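Local atomic coordinates of CPI (Ascaris lumbricoides, PDB entry 4IT7), a protein that probably inhibits cysteine proteases and belongs to the cystatin family of protease inhibitors. Residues Pro17-Leu22 with Thr58-Leu63. Sequence-based numbering, arbitrary orientation.
Sequences PKIQAL and TVLELL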
ATOM      1  N   PRO A  17       3.317  13.451   4.034  1.00 65.77           N
ATOM      2  CA  PRO A  17       1.877  13.436   3.801  1.00 62.93           C
ATOM      3  C   PRO A  17       1.547  12.831   2.445  1.00 61.65           C
ATOM      4  O   PRO A  17       0.543  12.132   2.313  1.00 63.25           O
ATOM      5  CB  PRO A  17       1.488  14.920   3.857  1.00 66.20           C
ATOM      6  CG  PRO A  17       2.585  15.590   4.619  1.00 68.44           C
ATOM      7  CD  PRO A  17       3.833  14.817   4.267  1.00 65.99           C
ATOM      8  N   LYS A  18       2.409  13.057   1.462  1.00 59.02           N
ATOM      9  CA  LYS A  18       2.257  12.405   0.171  1.00 62.80           C
ATOM     10  C   LYS A  18       2.544  10.879   0.218  1.00 57.86           C
ATOM     11  O   LYS A  18       1.884  10.128  -0.474  1.00 52.80           O
ATOM     12  CB  LYS A  18       3.100  13.119  -0.912  1.00 66.42           C
ATOM     13  CG  LYS A  18       3.055  12.509  -2.334  1.00 67.76           C
ATOM     14  CD  LYS A  18       1.635  12.320  -2.898  1.00 77.97           C
ATOM     15  CE  LYS A  18       1.585  12.179  -4.422  1.00 78.60           C
ATOM     16  NZ  LYS A  18       2.537  11.164  -4.956  1.00 74.91           N
ATOM     17  N   ILE A  19       3.544  10.433   0.982  1.00 52.05           N
ATOM     18  CA  ILE A  19       3.811   9.000   1.104  1.00 45.96           C
ATOM     19  C   ILE A  19       2.611   8.302   1.750  1.00 41.83           C
ATOM     20  O   ILE A  19       2.170   7.291   1.234  1.00 38.09           O
ATOM     21  CB  ILE A  19       5.119   8.653   1.863  1.00 43.29           C
ATOM     22  CG1 ILE A  19       6.339   9.158   1.085  1.00 43.87           C
ATOM     23  CG2 ILE A  19       5.228   7.137   2.141  1.00 42.54           C
ATOM     24  CD1 ILE A  19       6.576   8.589  -0.301  1.00 39.95           C
ATOM     25  N   GLN A  20       2.080   8.862   2.836  1.00 41.31           N
ATOM     26  CA  GLN A  20       0.882   8.338   3.471  1.00 42.95           C
ATOM     27  C   GLN A  20      -0.324   8.153   2.494  1.00 42.79           C
ATOM     28  O   GLN A  20      -0.894   7.056   2.397  1.00 46.45           O
ATOM     29  CB  GLN A  20       0.505   9.221   4.659  1.00 45.31           C
ATOM     30  CG  GLN A  20       1.453   9.077   5.865  1.00 51.35           C
ATOM     31  CD  GLN A  20       1.416   7.698   6.547  1.00 49.37           C
ATOM     32  OE1 GLN A  20       0.357   7.116   6.736  1.00 54.27           O
ATOM     33  NE2 GLN A  20       2.582   7.189   6.935  1.00 48.88           N
ATOM     34  N   ALA A  21      -0.681   9.217   1.769  1.00 43.33           N
ATOM     35  CA  ALA A  21      -1.711   9.196   0.699  1.00 40.59           C
ATOM     36  C   ALA A  21      -1.454   8.055  -0.248  1.00 42.34           C
ATOM     37  O   ALA A  21      -2.350   7.245  -0.504  1.00 43.20           O
ATOM     38  CB  ALA A  21      -1.702  10.507  -0.078  1.00 44.78           C
ATOM     39  N   LEU A  22      -0.221   7.957  -0.740  1.00 31.96           N
ATOM     40  CA  LEU A  22       0.090   6.870  -1.641  1.00 35.99           C
ATOM     41  C   LEU A  22      -0.092   5.463  -1.018  1.00 37.15           C
ATOM     42  O   LEU A  22      -0.627   4.562  -1.699  1.00 31.30           O
ATOM     43  CB  LEU A  22       1.502   6.989  -2.220  1.00 37.92           C
ATOM     44  CG  LEU A  22       1.895   8.067  -3.235  1.00 38.10           C
ATOM     45  CD1 LEU A  22       3.307   7.773  -3.710  1.00 34.71           C
ATOM     46  CD2 LEU A  22       0.930   8.300  -4.398  1.00 34.62           C
ATOM     47  N   THR A  58       7.892   5.514  -6.890  1.00 42.71           N
ATOM     48  CA  THR A  58       7.935   5.314  -5.454  1.00 42.18           C
ATOM     49  C   THR A  58       7.709   3.847  -5.063  1.00 42.31           C
ATOM     50  O   THR A  58       6.685   3.266  -5.435  1.00 48.21           O
ATOM     51  CB  THR A  58       6.843   6.141  -4.767  1.00 44.23           C
ATOM     52  OG1 THR A  58       6.976   7.522  -5.130  1.00 43.23           O
ATOM     53  CG2 THR A  58       6.926   5.957  -3.246  1.00 34.67           C
ATOM     54  N   VAL A  59       8.634   3.259  -4.309  1.00 39.58           N
ATOM     55  CA  VAL A  59       8.485   1.869  -3.871  1.00 38.74           C
ATOM     56  C   VAL A  59       8.267   1.906  -2.370  1.00 42.65           C
ATOM     57  O   VAL A  59       9.045   2.535  -1.617  1.00 41.98           O
ATOM     58  CB  VAL A  59       9.657   0.935  -4.257  1.00 40.18           C
ATOM     59  CG1 VAL A  59       9.458  -0.455  -3.614  1.00 42.97           C
ATOM     60  CG2 VAL A  59       9.778   0.789  -5.765  1.00 41.66           C
ATOM     61  N   LEU A  60       7.165   1.290  -1.962  1.00 39.40           N
ATOM     62  CA  LEU A  60       6.768   1.242  -0.572  1.00 40.58           C
ATOM     63  C   LEU A  60       6.752  -0.190  -0.106  1.00 39.18           C
ATOM     64  O   LEU A  60       6.443  -1.099  -0.883  1.00 39.41           O
ATOM     65  CB  LEU A  60       5.357   1.858  -0.347  1.00 36.05           C
ATOM     66  CG  LEU A  60       4.991   3.215  -0.942  1.00 35.72           C
ATOM     67  CD1 LEU A  60       3.512   3.484  -0.752  1.00 31.56           C
ATOM     68  CD2 LEU A  60       5.823   4.327  -0.310  1.00 35.20           C
ATOM     69  N   GLU A  61       7.111  -0.373   1.168  1.00 38.40           N
ATOM     70  CA  GLU A  61       6.885  -1.629   1.837  1.00 37.49           C
ATOM     71  C   GLU A  61       5.891  -1.327   2.907  1.00 37.01           C
ATOM     72  O   GLU A  61       6.132  -0.484   3.753  1.00 35.03           O
ATOM     73  CB  GLU A  61       8.133  -2.131   2.509  1.00 41.39           C
ATOM     74  CG  GLU A  61       9.104  -2.892   1.634  1.00 48.09           C
ATOM     75  CD  GLU A  61      10.338  -3.270   2.457  1.00 56.04           C
ATOM     76  OE1 GLU A  61      11.019  -2.360   2.971  1.00 54.82           O
ATOM     77  OE2 GLU A  61      10.608  -4.469   2.638  1.00 56.37           O
ATOM     78  N   LEU A  62       4.774  -2.053   2.863  1.00 35.67           N
ATOM     79  CA  LEU A  62       3.684  -1.876   3.784  1.00 34.81           C
ATOM     80  C   LEU A  62       3.570  -3.122   4.624  1.00 36.40           C
ATOM     81  O   LEU A  62       3.601  -4.250   4.103  1.00 37.23           O
ATOM     82  CB  LEU A  62       2.362  -1.649   3.004  1.00 31.46           C
ATOM     83  CG  LEU A  62       2.371  -0.451   2.017  1.00 34.87           C
ATOM     84  CD1 LEU A  62       1.072  -0.367   1.218  1.00 29.00           C
ATOM     85  CD2 LEU A  62       2.582   0.859   2.740  1.00 31.53           C
ATOM     86  N   LEU A  63       3.422  -2.921   5.925  1.00 34.75           N
ATOM     87  CA  LEU A  63       3.099  -4.017   6.819  1.00 35.26           C
ATOM     88  C   LEU A  63       1.587  -3.979   7.002  1.00 31.55           C
ATOM     89  O   LEU A  63       1.042  -2.962   7.500  1.00 34.68           O
ATOM     90  CB  LEU A  63       3.795  -3.812   8.185  1.00 33.13           C
ATOM     91  CG  LEU A  63       3.420  -4.826   9.261  1.00 36.26           C
ATOM     92  CD1 LEU A  63       3.777  -6.233   8.796  1.00 34.50           C
ATOM     93  CD2 LEU A  63       4.095  -4.447  10.602  1.00 32.77           C
TER
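Ile19 and Leu60 carry the middle of this contact, sliding past each other in opposite directions until CG2 of Ile19 lies 3.8 Å from CD2 of Leu60. The two branches of Ile19 divide the work. CG2, anti to the backbone N, takes the leucine, while CG1, beside that N (chi1 -65°), carries CD1 on to Thr58, crossing its side chain obliquely to meet the methyl CG2 at 4.0 Å.

One turn further along the helix, the bond from CA to CB of Leu22 heads toward the strand. Leu22 meets Thr58 tip to tip: its CD1 is 3.9 Å from OG1 and 4.0 Å from CB of Thr58. CG2 of Thr58, already touched by Ile19, is 4.1 Å from CD1 of Leu22. The other methyl of Leu60, CD1, sits against the base of Leu22, 4.1 Å from Leu22 C and 4.3 Å from Leu22 CB. Leu60 therefore reaches both Ile19 and Leu22, one methyl for each.

The axes of the two short segments cross at -68° and come within 10.3 Å, placing the first turns of helix 17-33 across the central strand of the antiparallel sheet, the helix-on-sheet packing of the cystatin fold. Ala48 and Ile94 on the flanking strands extend the apolar surface under Ile19 and Leu22, and at the helix margin Lys18 forms a salt bridge with Glu96.

All four touching residues are buried, and the helix and strand segments meet by van der Waals contact, mostly methyl on methyl with a carbonyl carbon and a hydroxyl oxygen included, and without polar bonds between them.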